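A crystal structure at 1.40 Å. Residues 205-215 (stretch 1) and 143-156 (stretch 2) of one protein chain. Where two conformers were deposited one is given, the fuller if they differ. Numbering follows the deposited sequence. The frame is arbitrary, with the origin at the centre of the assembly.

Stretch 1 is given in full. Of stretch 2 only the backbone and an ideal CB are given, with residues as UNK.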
# COMPACT_ATOMS: atom_id res chain seq x y z
N PRO A 205 -6.46 27.19 6.82
CA PRO A 205 -7.57 27.98 6.29
C PRO A 205 -7.18 28.89 5.13
O PRO A 205 -7.89 28.95 4.11
CB PRO A 205 -8.02 28.80 7.51
CG PRO A 205 -7.52 28.08 8.69
CD PRO A 205 -6.29 27.36 8.27
N LEU A 206 -6.05 29.56 5.23
CA LEU A 206 -5.65 30.46 4.15
C LEU A 206 -5.17 29.72 2.89
O LEU A 206 -5.54 30.12 1.79
CB LEU A 206 -4.62 31.47 4.64
CG LEU A 206 -4.23 32.55 3.64
CD1 LEU A 206 -5.46 33.36 3.13
CD2 LEU A 206 -3.13 33.48 4.24
N ILE A 207 -4.40 28.66 3.05
CA ILE A 207 -3.97 27.87 1.88
C ILE A 207 -5.18 27.27 1.16
O ILE A 207 -5.28 27.34 -0.07
CB ILE A 207 -2.96 26.76 2.29
CG1 ILE A 207 -1.60 27.42 2.62
CG2 ILE A 207 -2.77 25.74 1.17
CD1 ILE A 207 -0.54 26.47 3.26
N ASP A 208 -6.12 26.69 1.90
CA ASP A 208 -7.27 26.05 1.26
C ASP A 208 -8.14 27.12 0.59
O ASP A 208 -8.59 26.92 -0.56
CB ASP A 208 -8.10 25.22 2.26
CG ASP A 208 -7.47 23.88 2.62
OD1 ASP A 208 -6.32 23.61 2.21
OD2 ASP A 208 -8.16 23.09 3.35
N TYR A 209 -8.37 28.27 1.26
CA TYR A 209 -9.09 29.38 0.60
C TYR A 209 -8.39 29.75 -0.74
O TYR A 209 -9.04 29.91 -1.80
CB TYR A 209 -9.13 30.62 1.52
CG TYR A 209 -9.83 31.80 0.94
CD1 TYR A 209 -9.18 32.71 0.13
CD2 TYR A 209 -11.20 32.00 1.19
CE1 TYR A 209 -9.87 33.81 -0.39
CE2 TYR A 209 -11.88 33.04 0.67
CZ TYR A 209 -11.23 33.95 -0.13
OH TYR A 209 -11.92 35.00 -0.67
N MSE A 210 -7.07 29.95 -0.67
CA MSE A 210 -6.28 30.32 -1.82
C MSE A 210 -6.48 29.33 -2.95
O MSE A 210 -6.72 29.71 -4.11
CB MSE A 210 -4.81 30.32 -1.42
CG MSE A 210 -3.87 30.70 -2.51
SE MSE A 210 -1.99 30.26 -2.15
CE MSE A 210 -1.97 28.34 -2.56
N LEU A 211 -6.38 28.03 -2.62
CA LEU A 211 -6.47 27.02 -3.69
C LEU A 211 -7.85 26.98 -4.36
O LEU A 211 -7.96 26.83 -5.59
CB LEU A 211 -6.09 25.65 -3.13
CG LEU A 211 -4.60 25.50 -2.81
CD1 LEU A 211 -4.38 24.24 -1.95
CD2 LEU A 211 -3.78 25.53 -4.12
N TYR A 212 -8.91 27.12 -3.57
CA TYR A 212 -10.26 27.15 -4.15
C TYR A 212 -10.47 28.41 -4.97
O TYR A 212 -11.07 28.37 -6.03
CB TYR A 212 -11.34 27.04 -3.06
CG TYR A 212 -11.64 25.58 -2.67
CD1 TYR A 212 -10.85 24.90 -1.77
CD2 TYR A 212 -12.72 24.87 -3.24
CE1 TYR A 212 -11.12 23.59 -1.42
CE2 TYR A 212 -12.97 23.53 -2.90
CZ TYR A 212 -12.17 22.90 -2.01
OH TYR A 212 -12.40 21.58 -1.67
N HIS A 213 -9.95 29.54 -4.49
CA HIS A 213 -10.16 30.81 -5.18
C HIS A 213 -9.26 31.06 -6.38
O HIS A 213 -9.68 31.76 -7.30
CB HIS A 213 -10.16 31.96 -4.18
CG HIS A 213 -11.39 31.99 -3.35
ND1 HIS A 213 -12.42 32.88 -3.61
CD2 HIS A 213 -11.83 31.19 -2.35
CE1 HIS A 213 -13.40 32.66 -2.76
NE2 HIS A 213 -13.10 31.63 -2.01
N VAL A 214 -8.07 30.48 -6.45
CA VAL A 214 -7.25 30.67 -7.62
C VAL A 214 -7.64 29.72 -8.76
O VAL A 214 -7.25 29.96 -9.90
CB VAL A 214 -5.71 30.58 -7.36
CG1 VAL A 214 -5.28 31.67 -6.36
CG2 VAL A 214 -5.29 29.17 -6.96
N ALA A 215 -8.34 28.64 -8.47
CA ALA A 215 -8.70 27.67 -9.51
C ALA A 215 -9.33 28.33 -10.75
O ALA A 215 -8.91 28.05 -11.88
CB ALA A 215 -9.52 26.48 -8.94
N UNK A 143 -3.12 43.96 5.55
CA UNK A 143 -4.47 43.41 5.66
C UNK A 143 -4.79 42.43 4.53
O UNK A 143 -4.24 42.55 3.43
CB UNK A 143 -5.50 44.54 5.67
N UNK A 144 -5.67 41.49 4.84
CA UNK A 144 -6.06 40.47 3.87
C UNK A 144 -6.55 41.03 2.54
O UNK A 144 -6.18 40.54 1.47
CB UNK A 144 -7.15 39.59 4.47
N UNK A 145 -7.43 42.01 2.56
CA UNK A 145 -8.02 42.45 1.29
C UNK A 145 -6.98 42.99 0.31
O UNK A 145 -7.01 42.67 -0.89
CB UNK A 145 -9.08 43.53 1.55
N UNK A 146 -6.05 43.80 0.80
CA UNK A 146 -5.01 44.39 -0.07
C UNK A 146 -4.04 43.30 -0.50
O UNK A 146 -3.58 43.29 -1.65
CB UNK A 146 -4.26 45.52 0.64
N UNK A 147 -3.70 42.39 0.41
CA UNK A 147 -2.83 41.25 0.07
C UNK A 147 -3.48 40.38 -1.02
O UNK A 147 -2.85 40.05 -2.04
CB UNK A 147 -2.54 40.41 1.31
N UNK A 148 -4.74 40.01 -0.81
CA UNK A 148 -5.45 39.16 -1.77
C UNK A 148 -5.56 39.83 -3.14
O UNK A 148 -5.37 39.18 -4.19
CB UNK A 148 -6.85 38.82 -1.24
N UNK A 149 -5.86 41.12 -3.17
CA UNK A 149 -5.94 41.81 -4.46
C UNK A 149 -4.60 41.74 -5.21
O UNK A 149 -4.57 41.42 -6.41
CB UNK A 149 -6.35 43.27 -4.25
N UNK A 150 -3.52 42.02 -4.50
CA UNK A 150 -2.20 42.06 -5.12
C UNK A 150 -1.78 40.65 -5.60
O UNK A 150 -1.28 40.47 -6.71
CB UNK A 150 -1.17 42.62 -4.13
N UNK A 151 -1.98 39.68 -4.72
CA UNK A 151 -1.57 38.31 -5.01
C UNK A 151 -2.41 37.73 -6.14
O UNK A 151 -1.87 37.15 -7.08
CB UNK A 151 -1.69 37.44 -3.76
N UNK A 152 -3.74 37.87 -6.04
CA UNK A 152 -4.59 37.33 -7.08
C UNK A 152 -4.30 37.99 -8.44
O UNK A 152 -4.37 37.35 -9.48
CB UNK A 152 -6.06 37.52 -6.70
N UNK A 153 -4.05 39.30 -8.45
CA UNK A 153 -3.66 39.94 -9.73
C UNK A 153 -2.38 39.31 -10.31
O UNK A 153 -2.30 39.07 -11.51
CB UNK A 153 -3.45 41.44 -9.53
N UNK A 154 -1.40 39.02 -9.45
CA UNK A 154 -0.16 38.37 -9.89
C UNK A 154 -0.40 36.98 -10.50
O UNK A 154 0.15 36.64 -11.54
CB UNK A 154 0.80 38.25 -8.71
N UNK A 155 -1.30 36.23 -9.89
CA UNK A 155 -1.68 34.91 -10.38
C UNK A 155 -2.34 35.04 -11.76
O UNK A 155 -2.04 34.26 -12.68
CB UNK A 155 -2.62 34.22 -9.39
N UNK A 156 -3.26 36.00 -11.89
CA UNK A 156 -3.95 36.25 -13.13
C UNK A 156 -3.00 36.65 -14.26
O UNK A 156 -3.31 36.44 -15.43
CB UNK A 156 -5.00 37.34 -12.92

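The axes of helix 205-215 and helix 144-156 approach to 11.1 Å with 46° between their N-to-C directions. CA separations fall from 10.0 Å (CA of Leu206 to CA of 144) through 8.9 Å (CA of Met210 to CA of 148) to 7.2 Å (CA of Val214 to CA of 152), so the gap to be filled narrows toward the C-terminal end. Stretch 1 offers mainly apolar and aromatic groups across the gap.

Position 143 has phi/psi of -138/152, extended, just before helical values begin, and its CB is out of reach of stretch 1. An N-cap residue such as Ser, Thr, Asp or Asn would suit. It is Asn143, whose OD1 accepts from the N of 146 at 3.0 Å, a capping bond.

At 144, CA-to-CB points toward stretch 1, but no atom of it lies within 5.5 Å of the ideal CB. A large apolar group could span the gap to Leu206 and Tyr209: Phe, Leu, Met or Trp. Phe144 does so with chi1 t. Its CE2 lies 3.9 Å from Leu206 CD1 and its CZ 3.8 Å from Tyr209 CE1; its edge is directed toward the Tyr209 face, offset, with planes at 75°.

Positions 145 and 146 are out of reach, and many helix-compatible residues would serve; both are alanine.

Position 147 points toward stretch 1, again across a wide gap, with the Leu206 methyls ahead. A long apolar or aromatic side chain is favoured. Trp147, chi1 t, brings CZ3 to 3.7 Å from Leu206 CD1, while its NE1 is hydrogen-bonded elsewhere in the structure.

Position 148 also points toward stretch 1, where Tyr209, Met210, His213 and Val214 surround the approach. A broad, flat group would touch several of them; Phe, Tyr or Met would also be plausible. Trp148, chi1 t, has 74 Å² covered, the largest area in either stretch. The Tyr209 edge meets the face of its six-membered ring, centroids 5.5 Å apart and planes at 75°. Trp148 CZ2 lies 3.6 Å from His213 CB, and Trp148 CH2 4.0 Å from Val214 CG1.

Positions 149 and 150 are out of reach and carry no demand from stretch 1; they are Gln149, with chi1 and chi2 both t, and Ala150.

Position 151 points toward stretch 1, with the Met210 side chain ahead and Val214 off to one side, so Phe, Leu or Met would fit. Phe151, chi1 t, places CE2 3.7 Å from Met210 CG and 4.1 Å from Val214 CG1. The selenium of Met210, a selenomethionine, lies 4.9 Å from the ring centroid, obliquely.

At 152 the CB points sideways where the backbones are close, so a small residue is reasonable: Ala, Ser or Gly. Ser152 makes no contact across; its OG donates to Trp148 O at 2.7 Å.

Positions 153 and 154 are out of reach, so stretch 1 sets no preference and many helix-compatible residues would serve; they are Asn153 and Asp154, the latter with OD2 hydrogen-bonded elsewhere in the structure.

Position 155 points toward stretch 1, its ideal CB 4.8 Å from Val214 CG1. This short gap suits Val, Ile or Ala. Val155 CG1 lies 4.3 Å from Val214 CB.

Position 156 is out of reach, so many side chains would serve; it is Lys156, extended beyond chi1.

Stretch 2 (143-156) NFAAWWQAFSNDVK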
# COMPACT_ATOMS: atom_id res chain seq x y z
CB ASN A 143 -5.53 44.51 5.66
CG ASN A 143 -5.49 45.35 4.39
OD1 ASN A 143 -6.30 45.15 3.46
ND2 ASN A 143 -4.53 46.28 4.33
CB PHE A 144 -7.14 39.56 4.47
CG PHE A 144 -7.73 38.58 3.50
CD1 PHE A 144 -8.82 38.91 2.70
CD2 PHE A 144 -7.20 37.32 3.36
CE1 PHE A 144 -9.36 38.01 1.82
CE2 PHE A 144 -7.75 36.41 2.46
CZ PHE A 144 -8.83 36.76 1.68
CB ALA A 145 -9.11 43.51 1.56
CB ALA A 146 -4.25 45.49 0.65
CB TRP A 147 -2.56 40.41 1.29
CG TRP A 147 -1.96 39.07 0.93
CD1 TRP A 147 -0.66 38.83 0.59
CD2 TRP A 147 -2.65 37.82 0.84
NE1 TRP A 147 -0.48 37.50 0.28
CE2 TRP A 147 -1.69 36.85 0.45
CE3 TRP A 147 -3.97 37.42 1.06
CZ2 TRP A 147 -2.02 35.54 0.24
CZ3 TRP A 147 -4.31 36.11 0.88
CH2 TRP A 147 -3.33 35.17 0.45
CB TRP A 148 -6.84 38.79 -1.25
CG TRP A 148 -7.58 37.94 -2.22
CD1 TRP A 148 -8.67 38.29 -2.95
CD2 TRP A 148 -7.24 36.61 -2.62
NE1 TRP A 148 -9.05 37.25 -3.76
CE2 TRP A 148 -8.17 36.22 -3.60
CE3 TRP A 148 -6.22 35.72 -2.27
CZ2 TRP A 148 -8.14 34.95 -4.19
CZ3 TRP A 148 -6.19 34.47 -2.84
CH2 TRP A 148 -7.13 34.10 -3.81
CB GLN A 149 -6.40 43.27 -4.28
CG GLN A 149 -6.44 44.03 -5.59
CD GLN A 149 -6.92 45.45 -5.39
OE1 GLN A 149 -6.12 46.37 -5.30
NE2 GLN A 149 -8.23 45.61 -5.29
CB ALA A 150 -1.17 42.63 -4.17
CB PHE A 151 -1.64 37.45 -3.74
CG PHE A 151 -1.51 35.97 -3.99
CD1 PHE A 151 -0.31 35.43 -4.43
CD2 PHE A 151 -2.60 35.13 -3.90
CE1 PHE A 151 -0.21 34.05 -4.69
CE2 PHE A 151 -2.49 33.75 -4.16
CZ PHE A 151 -1.29 33.22 -4.53
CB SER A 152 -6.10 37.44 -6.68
OG SER A 152 -6.51 38.77 -6.56
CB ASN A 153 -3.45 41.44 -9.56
CG ASN A 153 -4.76 42.22 -9.46
OD1 ASN A 153 -5.83 41.71 -9.81
ND2 ASN A 153 -4.66 43.48 -9.01
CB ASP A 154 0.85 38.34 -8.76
CG ASP A 154 2.27 38.24 -9.26
OD1 ASP A 154 2.75 39.22 -9.86
OD2 ASP A 154 2.93 37.19 -9.08
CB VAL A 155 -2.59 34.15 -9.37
CG1 VAL A 155 -3.22 32.90 -9.99
CG2 VAL A 155 -1.79 33.83 -8.10
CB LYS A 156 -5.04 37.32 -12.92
CG LYS A 156 -6.20 36.85 -12.10
CD LYS A 156 -7.09 38.03 -11.76
CE LYS A 156 -8.28 37.65 -10.91
NZ LYS A 156 -9.15 38.80 -10.59
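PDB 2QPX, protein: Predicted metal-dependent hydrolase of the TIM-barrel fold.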